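Local atomic coordinates of mosquitocidal toxin (Bacillus sphaericus, PDB entry 2CB4), a protein that probably acts as an ADP-ribosyltransferase through this catalytic domain of a mosquitocidal toxin, modifying target proteins with ADP-ribose taken from NAD. Residues Ser17-Trp23 / Ser36-Tyr40; Leu111-Leu115 / Asp179-Phe183; Met58-Thr62 / Glu75-Leu79; Ala27-Trp31 / Ile95-Gln101; Gln69-Asp73 / Ile156-Gly160. The protein carries 1 engineered substitution. All blocks are in the same frame, centred on the assembly; numbering follows the deposited sequence.

Interaction 1. Residues Ser17-Trp23 / Ser36-Tyr40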
# COMPACT_ATOMS: atom_id res chain seq x y z
N SER A 17 27.93 -38.48 1.30
CA SER A 17 26.53 -38.44 0.85
C SER A 17 25.63 -39.66 1.17
O SER A 17 26.10 -40.80 1.18
CB SER A 17 26.48 -38.07 -0.64
OG SER A 17 25.18 -37.65 -1.05
N PRO A 18 24.35 -39.41 1.44
CA PRO A 18 23.40 -40.48 1.73
C PRO A 18 23.00 -41.11 0.40
O PRO A 18 22.91 -40.42 -0.63
CB PRO A 18 22.20 -39.75 2.37
CG PRO A 18 22.71 -38.43 2.76
CD PRO A 18 23.77 -38.08 1.77
N LYS A 19 22.75 -42.42 0.41
CA LYS A 19 22.38 -43.13 -0.81
C LYS A 19 21.02 -42.71 -1.33
O LYS A 19 20.83 -42.55 -2.54
CB LYS A 19 22.47 -44.63 -0.60
CG LYS A 19 23.87 -45.11 -0.15
CD LYS A 19 24.95 -44.72 -1.17
CE LYS A 19 26.24 -45.51 -0.97
NZ LYS A 19 27.05 -45.59 -2.23
N ASP A 20 20.07 -42.55 -0.41
CA ASP A 20 18.71 -42.12 -0.76
C ASP A 20 18.30 -40.94 0.14
O ASP A 20 19.06 -40.52 1.04
CB ASP A 20 17.72 -43.28 -0.60
CG ASP A 20 17.81 -43.93 0.75
OD1 ASP A 20 18.13 -43.22 1.73
OD2 ASP A 20 17.58 -45.16 0.84
N ASN A 21 17.10 -40.42 -0.09
CA ASN A 21 16.59 -39.29 0.66
C ASN A 21 15.80 -39.64 1.92
O ASN A 21 15.06 -38.83 2.43
CB ASN A 21 15.77 -38.38 -0.26
CG ASN A 21 14.46 -39.00 -0.66
OD1 ASN A 21 14.19 -40.18 -0.36
ND2 ASN A 21 13.62 -38.22 -1.33
N THR A 22 15.97 -40.85 2.43
CA THR A 22 15.27 -41.28 3.64
C THR A 22 15.40 -40.30 4.79
O THR A 22 14.44 -40.09 5.54
CB THR A 22 15.75 -42.67 4.12
OG1 THR A 22 15.52 -43.62 3.08
CG2 THR A 22 15.00 -43.13 5.33
N TRP A 23 16.59 -39.73 4.93
CA TRP A 23 16.87 -38.81 6.03
C TRP A 23 15.95 -37.58 6.10
O TRP A 23 15.70 -37.04 7.21
CB TRP A 23 18.36 -38.41 6.05
CG TRP A 23 18.79 -37.61 4.84
CD1 TRP A 23 18.74 -38.00 3.54
CD2 TRP A 23 19.36 -36.28 4.84
NE1 TRP A 23 19.22 -36.99 2.73
CE2 TRP A 23 19.61 -35.93 3.50
CE3 TRP A 23 19.67 -35.35 5.85
CZ2 TRP A 23 20.14 -34.69 3.13
CZ3 TRP A 23 20.23 -34.13 5.48
CH2 TRP A 23 20.46 -33.81 4.14
N SER A 36 18.01 -33.85 -2.11
CA SER A 36 18.76 -34.52 -1.08
C SER A 36 20.28 -34.31 -1.10
O SER A 36 20.88 -33.92 -0.11
CB SER A 36 18.43 -36.02 -1.07
OG SER A 36 19.32 -36.73 -0.20
N SER A 37 20.90 -34.61 -2.24
CA SER A 37 22.35 -34.48 -2.38
C SER A 37 22.79 -33.04 -2.28
O SER A 37 23.77 -32.72 -1.61
CB SER A 37 22.81 -35.10 -3.70
OG SER A 37 22.96 -36.50 -3.53
N LEU A 38 22.06 -32.15 -2.95
CA LEU A 38 22.40 -30.76 -2.88
C LEU A 38 22.32 -30.26 -1.42
O LEU A 38 23.22 -29.55 -0.94
CB LEU A 38 21.50 -29.95 -3.80
CG LEU A 38 21.65 -28.46 -3.53
CD1 LEU A 38 23.14 -28.05 -3.57
CD2 LEU A 38 20.81 -27.64 -4.50
N LEU A 39 21.26 -30.66 -0.71
CA LEU A 39 21.07 -30.27 0.69
C LEU A 39 22.17 -30.81 1.57
O LEU A 39 22.71 -30.11 2.41
CB LEU A 39 19.68 -30.71 1.22
CG LEU A 39 19.38 -30.38 2.69
CD1 LEU A 39 19.30 -28.87 2.91
CD2 LEU A 39 18.14 -31.08 3.22
N TYR A 40 22.52 -32.07 1.37
CA TYR A 40 23.58 -32.68 2.16
C TYR A 40 24.92 -31.93 1.96
O TYR A 40 25.69 -31.73 2.90
CB TYR A 40 23.73 -34.16 1.85
CG TYR A 40 24.82 -34.78 2.67
CD1 TYR A 40 24.56 -35.30 3.94
CD2 TYR A 40 26.14 -34.80 2.21
CE1 TYR A 40 25.58 -35.83 4.72
CE2 TYR A 40 27.17 -35.34 2.98
CZ TYR A 40 26.88 -35.85 4.24
OH TYR A 40 27.89 -36.37 5.03

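Interaction 2. Residues Leu111-Leu115 / Asp179-Phe183. Engineered in segment 179-183: Gln180 (natural residue Glu).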
# COMPACT_ATOMS: atom_id res chain seq x y z
N LEU A 111 23.59 -25.99 10.35
CA LEU A 111 23.32 -26.94 11.41
C LEU A 111 23.96 -26.71 12.76
O LEU A 111 23.30 -26.82 13.79
CB LEU A 111 23.54 -28.38 10.93
CG LEU A 111 23.16 -29.49 11.93
CD1 LEU A 111 21.69 -29.38 12.32
CD2 LEU A 111 23.46 -30.85 11.33
N LEU A 112 25.26 -26.43 12.78
CA LEU A 112 25.97 -26.21 14.06
C LEU A 112 25.51 -24.94 14.76
O LEU A 112 25.39 -24.93 15.98
CB LEU A 112 27.49 -26.20 13.87
CG LEU A 112 28.12 -27.61 13.86
CD1 LEU A 112 29.58 -27.52 13.42
CD2 LEU A 112 27.98 -28.32 15.21
N ASN A 113 25.19 -23.90 14.00
CA ASN A 113 24.73 -22.68 14.59
C ASN A 113 23.34 -22.86 15.13
O ASN A 113 22.98 -22.34 16.22
CB ASN A 113 24.73 -21.54 13.58
CG ASN A 113 26.05 -20.85 13.50
OD1 ASN A 113 27.05 -21.21 14.19
ND2 ASN A 113 26.11 -19.87 12.65
N TYR A 114 22.56 -23.64 14.38
CA TYR A 114 21.19 -23.91 14.77
C TYR A 114 21.15 -24.58 16.16
O TYR A 114 20.50 -24.14 17.08
CB TYR A 114 20.43 -24.67 13.67
CG TYR A 114 19.28 -25.37 14.21
CD1 TYR A 114 18.12 -24.66 14.50
CD2 TYR A 114 19.36 -26.73 14.56
CE1 TYR A 114 17.06 -25.28 15.14
CE2 TYR A 114 18.31 -27.35 15.18
CZ TYR A 114 17.16 -26.60 15.48
OH TYR A 114 16.07 -27.22 16.02
N LEU A 115 21.94 -25.62 16.32
CA LEU A 115 22.05 -26.35 17.60
C LEU A 115 22.67 -25.56 18.74
O LEU A 115 22.34 -25.70 19.91
CB LEU A 115 22.92 -27.60 17.38
CG LEU A 115 22.47 -28.63 16.33
CD1 LEU A 115 23.67 -29.55 16.10
CD2 LEU A 115 21.18 -29.40 16.88
N ASP A 179 20.10 -35.35 23.50
CA ASP A 179 19.92 -36.54 22.67
C ASP A 179 18.96 -36.27 21.53
O ASP A 179 17.91 -36.91 21.48
CB ASP A 179 19.35 -37.69 23.47
CG ASP A 179 20.19 -38.04 24.68
OD1 ASP A 179 21.45 -38.05 24.56
OD2 ASP A 179 19.59 -38.32 25.74
N GLN A 180 19.31 -35.35 20.63
CA GLN A 180 18.42 -34.94 19.55
C GLN A 180 18.49 -35.67 18.29
O GLN A 180 19.60 -36.01 17.83
CB GLN A 180 18.82 -33.57 19.10
CG GLN A 180 18.17 -32.42 19.69
CD GLN A 180 18.47 -31.16 18.87
OE1 GLN A 180 18.20 -31.07 17.64
NE2 GLN A 180 19.08 -30.18 19.51
N ILE A 181 17.35 -35.72 17.62
CA ILE A 181 17.26 -36.24 16.28
C ILE A 181 16.66 -35.04 15.53
O ILE A 181 15.60 -34.58 15.90
CB ILE A 181 16.38 -37.48 16.20
CG1 ILE A 181 16.73 -38.47 17.31
CG2 ILE A 181 16.32 -37.95 14.75
CD1 ILE A 181 18.32 -39.02 17.27
N THR A 182 17.40 -34.47 14.57
CA THR A 182 16.98 -33.28 13.84
C THR A 182 16.40 -33.61 12.47
O THR A 182 16.90 -34.54 11.79
CB THR A 182 18.20 -32.33 13.64
OG1 THR A 182 18.73 -31.97 14.91
CG2 THR A 182 17.83 -31.09 12.86
N PHE A 183 15.34 -32.85 12.08
CA PHE A 183 14.66 -33.06 10.81
C PHE A 183 14.72 -31.85 9.92
O PHE A 183 14.01 -30.88 10.13
CB PHE A 183 13.21 -33.48 11.04
CG PHE A 183 13.07 -34.83 11.67
CD1 PHE A 183 12.76 -35.97 10.91
CD2 PHE A 183 13.29 -34.99 13.03
CE1 PHE A 183 12.66 -37.22 11.50
CE2 PHE A 183 13.18 -36.25 13.64
CZ PHE A 183 12.89 -37.37 12.87

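Interaction 3. Residues Met58-Thr62 / Glu75-Leu79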
# COMPACT_ATOMS: atom_id res chain seq x y z
N MSE A 58 22.94 -40.35 9.74
CA MSE A 58 21.49 -40.43 9.62
C MSE A 58 20.96 -41.59 10.45
O MSE A 58 21.61 -42.61 10.54
CB MSE A 58 21.18 -40.69 8.16
CG MSE A 58 21.66 -39.62 7.18
SE MSE A 58 21.69 -37.83 7.88
CE MSE A 58 22.50 -36.95 6.45
N ARG A 59 19.80 -41.45 11.09
CA ARG A 59 19.28 -42.55 11.90
C ARG A 59 19.04 -43.74 11.00
O ARG A 59 18.61 -43.62 9.84
CB ARG A 59 17.91 -42.22 12.45
CG ARG A 59 17.83 -41.54 13.74
CD ARG A 59 16.48 -40.87 13.68
NE ARG A 59 15.54 -41.54 14.55
CZ ARG A 59 14.26 -41.71 14.27
NH1 ARG A 59 13.74 -41.30 13.12
NH2 ARG A 59 13.51 -42.33 15.17
N GLU A 60 19.16 -44.90 11.63
CA GLU A 60 18.97 -46.16 10.93
C GLU A 60 17.74 -46.95 11.37
O GLU A 60 17.31 -46.90 12.52
CB GLU A 60 20.27 -47.04 11.03
CG GLU A 60 21.43 -46.63 10.06
CD GLU A 60 22.79 -46.97 10.62
OE1 GLU A 60 22.87 -47.91 11.46
OE2 GLU A 60 23.77 -46.29 10.26
N GLN A 61 17.17 -47.67 10.42
CA GLN A 61 16.01 -48.52 10.70
C GLN A 61 14.81 -47.70 11.12
O GLN A 61 14.04 -48.10 11.98
CB GLN A 61 16.34 -49.53 11.79
CG GLN A 61 17.35 -50.58 11.31
CD GLN A 61 18.07 -51.25 12.45
OE1 GLN A 61 18.14 -50.68 13.54
NE2 GLN A 61 18.57 -52.42 12.20
N THR A 62 14.67 -46.53 10.50
CA THR A 62 13.53 -45.70 10.83
C THR A 62 12.38 -46.23 10.00
O THR A 62 11.21 -45.99 10.30
CB THR A 62 13.80 -44.20 10.62
OG1 THR A 62 13.97 -43.89 9.22
CG2 THR A 62 14.97 -43.76 11.43
N GLU A 75 12.77 -47.89 20.49
CA GLU A 75 14.06 -47.40 20.05
C GLU A 75 13.99 -46.27 19.03
O GLU A 75 14.92 -45.47 18.93
CB GLU A 75 14.88 -48.62 19.53
CG GLU A 75 16.35 -48.37 19.27
CD GLU A 75 16.91 -49.28 18.18
OE1 GLU A 75 16.39 -50.41 18.00
OE2 GLU A 75 17.85 -48.83 17.49
N HIS A 76 12.85 -46.17 18.30
CA HIS A 76 12.64 -45.12 17.30
C HIS A 76 11.59 -44.07 17.69
O HIS A 76 11.24 -43.21 16.89
CB HIS A 76 12.35 -45.73 15.92
CG HIS A 76 13.51 -46.49 15.37
ND1 HIS A 76 13.68 -47.83 15.61
CD2 HIS A 76 14.60 -46.07 14.69
CE1 HIS A 76 14.83 -48.22 15.07
NE2 HIS A 76 15.41 -47.17 14.52
N ARG A 77 11.11 -44.18 18.92
CA ARG A 77 10.11 -43.29 19.47
C ARG A 77 10.73 -41.93 19.81
O ARG A 77 11.67 -41.83 20.64
CB ARG A 77 9.49 -43.91 20.72
CG ARG A 77 8.31 -43.12 21.28
CD ARG A 77 7.57 -43.96 22.28
NE ARG A 77 6.45 -43.24 22.88
CZ ARG A 77 6.46 -42.70 24.09
NH1 ARG A 77 7.54 -42.80 24.85
NH2 ARG A 77 5.38 -42.07 24.55
N LEU A 78 10.22 -40.90 19.15
CA LEU A 78 10.72 -39.53 19.34
C LEU A 78 9.67 -38.65 20.04
O LEU A 78 8.46 -38.92 19.99
CB LEU A 78 11.11 -38.90 18.00
CG LEU A 78 12.13 -39.67 17.17
CD1 LEU A 78 12.20 -39.05 15.77
CD2 LEU A 78 13.48 -39.59 17.88
N LEU A 79 10.15 -37.62 20.71
CA LEU A 79 9.29 -36.70 21.44
C LEU A 79 9.63 -35.27 21.09
O LEU A 79 10.78 -34.93 20.81
CB LEU A 79 9.49 -36.89 22.96
CG LEU A 79 9.31 -38.28 23.57
CD1 LEU A 79 9.73 -38.21 25.04
CD2 LEU A 79 7.85 -38.75 23.43
O HOH W 1 15.25 -42.38 17.37
O HOH W 2 10.83 -42.64 14.31

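Interaction 4. Residues Ala27-Trp31 / Ile95-Gln101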
# COMPACT_ATOMS: atom_id res chain seq x y z
N ALA A 27 9.90 -34.64 5.77
CA ALA A 27 9.79 -33.22 5.45
C ALA A 27 8.43 -32.62 5.19
O ALA A 27 7.64 -33.10 4.36
CB ALA A 27 10.78 -32.80 4.36
N SER A 28 8.23 -31.51 5.88
CA SER A 28 7.06 -30.66 5.75
C SER A 28 7.35 -29.75 4.52
O SER A 28 6.48 -29.53 3.70
CB SER A 28 6.91 -29.81 7.00
OG SER A 28 5.63 -29.27 6.97
N LEU A 29 8.60 -29.26 4.41
CA LEU A 29 9.03 -28.46 3.24
C LEU A 29 9.36 -29.53 2.19
O LEU A 29 10.51 -29.93 2.03
CB LEU A 29 10.31 -27.66 3.59
CG LEU A 29 10.21 -26.71 4.80
CD1 LEU A 29 11.47 -25.83 4.92
CD2 LEU A 29 8.94 -25.86 4.68
N THR A 30 8.32 -30.04 1.54
CA THR A 30 8.43 -31.15 0.58
C THR A 30 9.38 -30.94 -0.60
O THR A 30 9.90 -31.90 -1.15
CB THR A 30 7.05 -31.58 0.08
OG1 THR A 30 6.40 -30.45 -0.51
CG2 THR A 30 6.20 -32.11 1.24
N TRP A 31 9.59 -29.70 -0.98
CA TRP A 31 10.49 -29.40 -2.07
C TRP A 31 11.94 -29.79 -1.76
O TRP A 31 12.75 -29.93 -2.67
CB TRP A 31 10.39 -27.93 -2.48
CG TRP A 31 10.36 -26.98 -1.32
CD1 TRP A 31 9.24 -26.47 -0.70
CD2 TRP A 31 11.49 -26.38 -0.67
NE1 TRP A 31 9.62 -25.61 0.30
CE2 TRP A 31 10.99 -25.54 0.35
CE3 TRP A 31 12.88 -26.50 -0.84
CZ2 TRP A 31 11.82 -24.81 1.18
CZ3 TRP A 31 13.71 -25.78 0.01
CH2 TRP A 31 13.17 -24.95 1.01
N ILE A 95 6.37 -27.49 11.10
CA ILE A 95 6.94 -26.71 10.01
C ILE A 95 8.08 -25.90 10.62
O ILE A 95 7.95 -25.39 11.74
CB ILE A 95 5.85 -25.79 9.38
CG1 ILE A 95 4.68 -26.65 8.84
CG2 ILE A 95 6.43 -24.89 8.28
CD1 ILE A 95 3.47 -25.78 8.36
N PRO A 96 9.21 -25.83 9.94
CA PRO A 96 10.37 -25.12 10.49
C PRO A 96 10.18 -23.60 10.54
O PRO A 96 9.33 -23.04 9.86
CB PRO A 96 11.51 -25.47 9.50
CG PRO A 96 11.01 -26.56 8.68
CD PRO A 96 9.53 -26.50 8.66
N ARG A 97 11.01 -22.93 11.34
CA ARG A 97 10.95 -21.47 11.43
C ARG A 97 11.25 -20.78 10.10
O ARG A 97 10.69 -19.73 9.84
CB ARG A 97 11.82 -20.95 12.56
CG ARG A 97 11.27 -21.37 13.90
CD ARG A 97 12.29 -21.15 14.99
NE ARG A 97 12.47 -19.73 15.24
CZ ARG A 97 13.54 -19.21 15.83
NH1 ARG A 97 14.55 -19.97 16.25
NH2 ARG A 97 13.60 -17.91 16.00
N VAL A 98 12.10 -21.38 9.27
CA VAL A 98 12.40 -20.85 7.93
C VAL A 98 11.71 -21.79 6.92
O VAL A 98 11.91 -23.00 6.94
CB VAL A 98 13.92 -20.78 7.67
CG1 VAL A 98 14.20 -20.42 6.21
CG2 VAL A 98 14.57 -19.78 8.60
N THR A 99 10.85 -21.23 6.07
CA THR A 99 10.09 -22.02 5.10
C THR A 99 10.34 -21.69 3.62
O THR A 99 9.82 -22.36 2.72
CB THR A 99 8.55 -21.88 5.39
OG1 THR A 99 8.16 -20.51 5.25
CG2 THR A 99 8.21 -22.34 6.83
N ASN A 100 11.12 -20.67 3.34
CA ASN A 100 11.38 -20.28 1.95
C ASN A 100 12.63 -20.91 1.36
O ASN A 100 13.60 -21.17 2.07
CB ASN A 100 11.46 -18.75 1.83
CG ASN A 100 12.70 -18.17 2.51
OD1 ASN A 100 12.83 -18.22 3.74
ND2 ASN A 100 13.64 -17.67 1.71
N GLN A 101 12.62 -21.16 0.05
CA GLN A 101 13.81 -21.74 -0.58
C GLN A 101 14.99 -20.76 -0.69
O GLN A 101 14.85 -19.61 -1.09
CB GLN A 101 13.52 -22.40 -1.93
CG GLN A 101 14.68 -23.30 -2.42
CD GLN A 101 14.38 -24.05 -3.71
OE1 GLN A 101 14.64 -23.55 -4.80
NE2 GLN A 101 13.88 -25.27 -3.58

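Interaction 5. Residues Gln69-Asp73 / Ile156-Gly160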
# COMPACT_ATOMS: atom_id res chain seq x y z
N GLN A 69 7.32 -49.65 5.62
CA GLN A 69 6.67 -48.88 6.66
C GLN A 69 7.50 -48.40 7.84
O GLN A 69 8.51 -49.02 8.27
CB GLN A 69 5.53 -49.73 7.18
CG GLN A 69 4.61 -50.13 6.05
CD GLN A 69 3.28 -50.61 6.53
OE1 GLN A 69 3.07 -50.78 7.72
NE2 GLN A 69 2.39 -50.89 5.57
N ILE A 70 7.06 -47.26 8.40
CA ILE A 70 7.73 -46.66 9.52
C ILE A 70 7.90 -47.69 10.62
O ILE A 70 6.96 -48.39 11.01
CB ILE A 70 6.93 -45.37 10.04
CG1 ILE A 70 6.69 -44.37 8.92
CG2 ILE A 70 7.62 -44.69 11.15
CD1 ILE A 70 7.90 -44.08 8.14
N GLN A 71 9.10 -47.75 11.16
CA GLN A 71 9.44 -48.63 12.27
C GLN A 71 8.91 -47.99 13.56
O GLN A 71 9.34 -46.91 13.99
CB GLN A 71 10.97 -48.77 12.35
CG GLN A 71 11.46 -49.76 13.38
CD GLN A 71 10.97 -51.15 13.08
OE1 GLN A 71 10.86 -51.53 11.92
NE2 GLN A 71 10.62 -51.90 14.12
N ILE A 72 7.95 -48.66 14.18
CA ILE A 72 7.34 -48.16 15.38
C ILE A 72 7.73 -49.02 16.58
O ILE A 72 7.08 -50.01 16.87
CB ILE A 72 5.77 -48.11 15.20
CG1 ILE A 72 5.42 -47.17 14.03
CG2 ILE A 72 5.06 -47.67 16.49
CD1 ILE A 72 4.03 -47.29 13.57
N ASP A 73 8.80 -48.63 17.27
CA ASP A 73 9.29 -49.33 18.46
C ASP A 73 9.93 -48.30 19.40
O ASP A 73 10.23 -47.20 18.98
CB ASP A 73 10.28 -50.48 18.11
CG ASP A 73 11.46 -50.04 17.25
OD1 ASP A 73 11.82 -48.85 17.22
OD2 ASP A 73 12.07 -50.92 16.61
N ILE A 156 6.26 -38.93 18.20
CA ILE A 156 6.53 -39.05 16.77
C ILE A 156 7.26 -40.35 16.37
O ILE A 156 8.12 -40.86 17.10
CB ILE A 156 7.47 -37.84 16.39
CG1 ILE A 156 6.79 -36.50 16.75
CG2 ILE A 156 7.94 -37.90 14.93
CD1 ILE A 156 7.73 -35.41 17.12
N PHE A 157 6.92 -40.85 15.18
CA PHE A 157 7.57 -42.02 14.53
C PHE A 157 7.65 -41.57 13.09
O PHE A 157 6.65 -41.50 12.41
CB PHE A 157 6.73 -43.29 14.65
CG PHE A 157 6.62 -43.82 16.07
CD1 PHE A 157 7.65 -44.59 16.62
CD2 PHE A 157 5.51 -43.52 16.86
CE1 PHE A 157 7.54 -45.09 17.91
CE2 PHE A 157 5.40 -44.01 18.14
CZ PHE A 157 6.42 -44.81 18.67
N ALA A 158 8.84 -41.21 12.66
CA ALA A 158 9.04 -40.66 11.33
C ALA A 158 10.24 -41.32 10.66
O ALA A 158 11.17 -41.80 11.33
CB ALA A 158 9.30 -39.10 11.47
N PRO A 159 10.27 -41.25 9.35
CA PRO A 159 11.40 -41.78 8.62
C PRO A 159 12.51 -40.73 8.68
O PRO A 159 12.25 -39.52 8.63
CB PRO A 159 10.88 -41.84 7.15
CG PRO A 159 9.78 -40.78 7.09
CD PRO A 159 9.13 -40.91 8.44
N GLY A 160 13.76 -41.20 8.74
CA GLY A 160 14.89 -40.30 8.71
C GLY A 160 15.28 -39.59 9.98
O GLY A 160 15.08 -40.09 11.10

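Interaction 1. Residues Ser17-Trp23 / Ser36-Tyr40
Four side chains make the apolar centre here: Pro18 and Trp23 from the N-terminal loop, Leu39 and Tyr40 from the start of helix 36-44. Pro18 sets its CD over one face of the Tyr40 ring, 3.9 Å from the centroid and 3.6 Å from Tyr40 CG. Ser17 CA shares that face at 4.1 Å from the centroid, so two CH-pi contacts from successive loop residues cover one face of the tyrosine. Trp23 rests its six-membered ring on the side of the helix, with CZ2 3.8 Å from Tyr40 CB and CH2 3.7 Å from Leu39 CD2. Moving outward, the indole finds its polar partner: Trp23 NE1 donates to Ser36 OG at 2.9 Å, almost straight at 169°, and the hydroxyl therefore sits at the ring edge. Asn21 CB packs on Ser36 CB at 3.6 Å, while the amide of Asn21 turns away to Met33 O. At the rim Ser17 OG approaches Ser37 OG to 3.5 Å. Asp20 shapes the loop just before the tryptophan with an Asx turn, its OD1 accepting from Thr22 N at 3.3 Å. Around this corner, Met58, present as selenomethionine, packs against both Trp23 and Tyr40, Pro184 of strand 180-184 meets Trp23 and Leu39, and Trp23 bonds through its backbone to Gly161, so the loop lies between helix 36-44 and the end of strand 180-184 in the main sheet.

Interaction 2. Residues Leu111-Leu115 / Asp179-Phe183
Thr182, Leu115 and Gln180 give up the most surface in this buried contact between helix 111-117 and strand 180-184. Thr182 is the floor of it: its CG2 meets Leu111 CD1 at 4.3 Å and Tyr114 CE2 at 4.4 Å, and its OG1 lies 4.1 Å from Leu115 CD2. Leu115 reaches across from the helix, its CD2 coming to 3.5 Å of Gln180 NE2, the closest approach between the two segments. Gln180, an engineered replacement for the natural glutamate, places OE1 near the edge of the Tyr114 ring, 4.5 Å from CE2. That OE1 also takes a weak hydrogen bond from Thr182 OG1 at 2.9 Å, along the same strand face. The short axes pass 11.7 Å apart at 125°, so side chains alone span the gap, with most approaches at 4.1 Å or more, and the fit is loose, burying 158 Å² in all. Beyond the two segments, Ser125 of strand 123-131 hydrogen-bonds both Tyr114 OH and Gln180 OE1, and Gln180 NE2 bonds to Glu178. The helix packs over a strand that begins at the end of a natural Glu-X-Glu sequence (Glu178 and the position of Gln180), beside a Ser-Thr-Thr run starting at Ser125. Both sequences are consistent with the R-S-E class of ADP-ribosyltransferases; by that comparison the position of Gln180 is probably that of the catalytic glutamate, in the NAD-binding cleft.

Interaction 3. Residues Met58-Thr62 / Glu75-Leu79
This is a mixed polar and packing contact, in which the loop 58-62 lies against the lead-in to strand 78-82. Arg59 and His76 form its centre: the guanidinium is sandwiched between His76 CD2 over one face and Leu78 CD1 over the other, with Arg59 NH2 3.6 Å from Leu78 CD1. Two waters extend its grip, accepting from Arg59 NH2 at 2.8 Å each; water 2 also lies 2.7 Å from His76 O. The histidine answers back, its NE2 donating to Glu60 O at 2.8 Å, with Gln61 O lying over the ring face and Thr62 CG2 4.0 Å from His76 CD2. His76 ND1 goes to Asp73, and Arg59 NH1 to Gly160 and Ala158, so both side chains are tied into neighbouring loops. The strand thus entered belongs to the central sheet of the ADP-ribosyltransferase fold, and by comparison with the R-S-E class the first signature arginine probably lies further along it, beyond Leu79.

Interaction 4. Residues Ala27-Trp31 / Ile95-Gln101
What stands out is that neither partner has any regular structure: two irregular loops, 64 residues apart in the chain, meet mainly through one leucine and one tryptophan. Leu29 sits at the centre of an inverse gamma turn, and its side chain points toward 95-101. There its CD1 meets Pro96 CG at 3.9 Å and Val98 O at 3.5 Å, while CD2 lies 4.0 Å from Thr99 CA and brushes Ile95 CG2 at 4.5 Å. Beside it, Ser28 OG lies 3.4 Å from Ile95 CG1. Trp31 takes the other end. Gln101 CB lies over the face of its six-membered ring, 4.0 Å from the centroid in a CH-pi contact; Thr99 O comes in at the ring edge, 3.5 Å from CZ2, and Gln101 NE2 approaches CE3 to 3.2 Å. The 27-31 loop also meets a neighbouring subunit, where Trp31 packs on Glu107 and Thr30 O accepts a weak hydrogen bond from Asn113 ND2 of that subunit. The two segments share no hydrogen bond; their join rests on van der Waals packing and a CH-pi contact, and it is less well defined near Asn100 and Gln101, both poorly ordered, than around the buried Leu29 and Pro96.

Interaction 5. Residues Gln69-Asp73 / Ile156-Gly160
Two hollows shape this contact. The first lies between the side chains of Phe157 and Pro159, with the Ala158 backbone between them, and Ile70 is the bump that fills it. Its CD1 rests on the proline ring, 3.4 Å from Pro159 CD, while its CG2 drops in beside the backbone, 3.6 Å from Phe157 O, 3.9 Å from Phe157 CB and 4.0 Å from Ala158 N. The second hollow lies beneath Ile72 and the 71-73 backbone, and the Phe157 ring fills it. Ile72 CG2 stands 3.8 Å above the Phe157 centroid, only 8° off the normal, a CH-pi contact almost exactly over the middle; Phe157 CD1 is 3.8 Å from Ile72 CA and 3.9 Å from Gln71 O, and CE1 is 3.6 Å from Asp73 O at the ring edge. The touching parts run at 135° to each other, so Ile70 pairs with Pro159 and Ile72 with Phe157. Behind this face Gln71 NE2 bonds to Asp73 OD2 at 3.0 Å and Asp73 OD1 to His76, while Arg193 of strand 192-199 flanks both Ile72 and Phe157. With no polar bond between the segments, the 69-73 loop is held here by apolar shape fit, its polar side chains being directed elsewhere.

From the N terminus, interaction 1 comes first, closing the short loop between 23 and 36 and setting the N-terminal loop against helix 36-44. Interaction 4 starts inside that loop, at 27-31, and so crosses it, reaching on to 95-101. Nested within interaction 4, interaction 3 closes the 63-74 loop just before strand 78-82. Interaction 5 leaves from inside that loop and runs to 156-160, crossing both 3 and 4; Thr62 and Arg59 meet Gly160 where 3 and 5 adjoin, centres about 6 Å apart. Interaction 2 crosses 5 and joins helix 111-117 to strand 180-184, whose Ile181 and Phe183 touch Arg59 and Leu78 of interaction 3.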